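Long-range contact in transcriptional regulator (Streptococcus dysgalactiae, PDB 4YV9), which binds SHP peptide pheromones and DNA as a dimeric quorum-sensing receptor, and so probably couples pheromone signals to the control of transcription: residues E223-L228 with L251-Y256. Residues are numbered along the deposited sequence; the frame is centred on the assembly and turned at random.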
loop_
_atom_site.group_PDB
_atom_site.type_symbol
_atom_site.label_atom_id
_atom_site.label_comp_id
_atom_site.label_asym_id
_atom_site.label_seq_id
_atom_site.Cartn_x
_atom_site.Cartn_y
_atom_site.Cartn_z
ATOM N N GLU B 223 2.757 -12.791 -0.195
ATOM C CA GLU B 223 3.505 -13.187 0.983
ATOM C C GLU B 223 2.920 -14.444 1.601
ATOM O O GLU B 223 3.652 -15.258 2.115
ATOM C CB GLU B 223 3.531 -12.047 2.011
ATOM C CG GLU B 223 4.311 -10.825 1.530
ATOM C CD GLU B 223 3.523 -9.966 0.543
ATOM O OE1 GLU B 223 2.266 -10.054 0.536
ATOM O OE2 GLU B 223 4.160 -9.191 -0.203
ATOM N N LYS B 224 1.597 -14.589 1.570
ATOM C CA LYS B 224 0.971 -15.808 2.087
ATOM C C LYS B 224 1.381 -17.047 1.277
ATOM O O LYS B 224 1.529 -18.138 1.831
ATOM C CB LYS B 224 -0.544 -15.671 2.082
ATOM C CG LYS B 224 -1.062 -14.691 3.147
ATOM C CD LYS B 224 -2.566 -14.516 3.042
ATOM C CE LYS B 224 -3.126 -13.797 4.286
ATOM N NZ LYS B 224 -4.495 -13.307 4.023
ATOM N N THR B 225 1.548 -16.867 -0.031
ATOM C CA THR B 225 1.928 -17.988 -0.896
ATOM C C THR B 225 3.371 -18.399 -0.646
ATOM O O THR B 225 3.672 -19.587 -0.533
ATOM C CB THR B 225 1.760 -17.652 -2.366
ATOM O OG1 THR B 225 0.389 -17.348 -2.628
ATOM C CG2 THR B 225 2.206 -18.829 -3.245
ATOM N N VAL B 226 4.260 -17.410 -0.549
ATOM C CA VAL B 226 5.662 -17.691 -0.250
ATOM C C VAL B 226 5.779 -18.309 1.141
ATOM O O VAL B 226 6.504 -19.283 1.339
ATOM C CB VAL B 226 6.524 -16.407 -0.359
ATOM C CG1 VAL B 226 7.911 -16.621 0.219
ATOM C CG2 VAL B 226 6.617 -15.954 -1.828
ATOM N N PHE B 227 5.044 -17.752 2.104
ATOM C CA PHE B 227 5.040 -18.288 3.467
ATOM C C PHE B 227 4.489 -19.717 3.518
ATOM O O PHE B 227 4.952 -20.532 4.310
ATOM C CB PHE B 227 4.238 -17.371 4.385
ATOM C CG PHE B 227 4.296 -17.753 5.841
ATOM C CD1 PHE B 227 5.514 -17.925 6.486
ATOM C CD2 PHE B 227 3.136 -17.925 6.565
ATOM C CE1 PHE B 227 5.567 -18.274 7.826
ATOM C CE2 PHE B 227 3.185 -18.273 7.908
ATOM C CZ PHE B 227 4.405 -18.446 8.533
ATOM N N LEU B 228 3.506 -20.030 2.678
ATOM C CA LEU B 228 3.027 -21.415 2.582
ATOM C C LEU B 228 4.194 -22.330 2.214
ATOM O O LEU B 228 4.352 -23.411 2.767
ATOM C CB LEU B 228 1.912 -21.538 1.538
ATOM C CG LEU B 228 1.353 -22.933 1.273
ATOM C CD1 LEU B 228 0.781 -23.527 2.544
ATOM C CD2 LEU B 228 0.280 -22.825 0.204
ATOM N N LEU B 251 3.395 -24.086 -5.147
ATOM C CA LEU B 251 3.819 -24.158 -6.544
ATOM C C LEU B 251 2.612 -24.020 -7.464
ATOM O O LEU B 251 2.657 -23.284 -8.454
ATOM C CB LEU B 251 4.555 -25.478 -6.846
ATOM C CG LEU B 251 5.941 -25.686 -6.230
ATOM C CD1 LEU B 251 6.544 -27.060 -6.596
ATOM C CD2 LEU B 251 6.875 -24.559 -6.629
ATOM N N GLN B 252 1.550 -24.754 -7.139
ATOM C CA GLN B 252 0.302 -24.707 -7.903
ATOM C C GLN B 252 -0.256 -23.284 -7.983
ATOM O O GLN B 252 -0.755 -22.861 -9.033
ATOM C CB GLN B 252 -0.758 -25.623 -7.278
ATOM C CG GLN B 252 -0.481 -27.118 -7.382
ATOM C CD GLN B 252 -1.581 -27.954 -6.729
ATOM O OE1 GLN B 252 -2.751 -27.878 -7.114
ATOM N NE2 GLN B 252 -1.206 -28.753 -5.732
ATOM N N ILE B 253 -0.176 -22.550 -6.876
ATOM C CA ILE B 253 -0.659 -21.162 -6.853
ATOM C C ILE B 253 0.105 -20.309 -7.886
ATOM O O ILE B 253 -0.507 -19.668 -8.739
ATOM C CB ILE B 253 -0.530 -20.549 -5.433
ATOM C CG1 ILE B 253 -1.480 -21.273 -4.479
ATOM C CG2 ILE B 253 -0.857 -19.060 -5.451
ATOM C CD1 ILE B 253 -1.385 -20.838 -3.040
ATOM N N PHE B 254 1.435 -20.311 -7.820
ATOM C CA PHE B 254 2.257 -19.613 -8.819
ATOM C C PHE B 254 1.847 -20.019 -10.238
ATOM O O PHE B 254 1.692 -19.175 -11.123
ATOM C CB PHE B 254 3.749 -19.920 -8.628
ATOM C CG PHE B 254 4.350 -19.356 -7.372
ATOM C CD1 PHE B 254 4.047 -18.069 -6.943
ATOM C CD2 PHE B 254 5.239 -20.113 -6.624
ATOM C CE1 PHE B 254 4.622 -17.552 -5.786
ATOM C CE2 PHE B 254 5.806 -19.608 -5.465
ATOM C CZ PHE B 254 5.501 -18.324 -5.045
ATOM N N LYS B 255 1.690 -21.327 -10.437
ATOM C CA LYS B 255 1.308 -21.894 -11.723
ATOM C C LYS B 255 -0.033 -21.360 -12.206
ATOM O O LYS B 255 -0.141 -20.827 -13.313
ATOM C CB LYS B 255 1.243 -23.416 -11.622
ATOM C CG LYS B 255 1.001 -24.133 -12.936
ATOM C CD LYS B 255 0.807 -25.616 -12.652
ATOM C CE LYS B 255 0.492 -26.416 -13.895
ATOM N NZ LYS B 255 0.236 -27.839 -13.527
ATOM N N TYR B 256 -1.044 -21.502 -11.351
ATOM C CA TYR B 256 -2.399 -21.089 -11.666
ATOM C C TYR B 256 -2.463 -19.597 -12.000
ATOM O O TYR B 256 -3.249 -19.201 -12.848
ATOM C CB TYR B 256 -3.354 -21.415 -10.495
ATOM C CG TYR B 256 -3.622 -22.896 -10.285
ATOM C CD1 TYR B 256 -3.205 -23.843 -11.218
ATOM C CD2 TYR B 256 -4.301 -23.353 -9.154
ATOM C CE1 TYR B 256 -3.449 -25.194 -11.033
ATOM C CE2 TYR B 256 -4.556 -24.708 -8.963
ATOM C CZ TYR B 256 -4.122 -25.625 -9.904
ATOM O OH TYR B 256 -4.365 -26.975 -9.728
#
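A helical hairpin near the C-terminal end of the repeat domain brings Thr225 of helix 221-236 against Ile253 and Phe254 of helix 242-256. The short segments run antiparallel, 143° between their directions, with axes 10.0 Å apart. Thr225 carries most of the contact on its helix: its side chain meets that of Ile253 tip to tip and passes that of Phe254 in the opposite sense. Thr225 CG2, anti to the backbone N, lies over one face of the Phe254 ring, offset toward the rim, in a CH-pi contact 4.0 Å from the centroid; the ring atom closest to this methyl is Phe254 CE1, 3.7 Å from Thr225 CG2. The same methyl also packs on Ile253 CG2. Thr225 OG1 lies 3.5 Å from Ile253 CG2, while it is hydrogen-bonded within its own helix to the carbonyl O of Phe221.

Antiparallel helix pairs recur through TPR-like domains, the clan to which this C-terminal region belongs, and here methyl groups and the Phe254 ring make most of the contact, with no hydrogen bond between the segments. Val226 CG2 comes to the edge of the Phe254 ring, near its plane, 4.1 Å from Phe254 CZ. The end of the Phe254 side chain comes nearer to segment 223-228 than its base does; its ring also meets that of Tyr266 on helix 260-273. Leu228 CD2 touches Ile253 CD1 at 4.2 Å, the two side chains crossing at a slant. The contact is buried and sits beside the second subunit, whose Leu257 packs on both Thr225 and Ile253 and whose Phe221 packs on Phe254. Val226 also touches a modified side chain of the bound peptide.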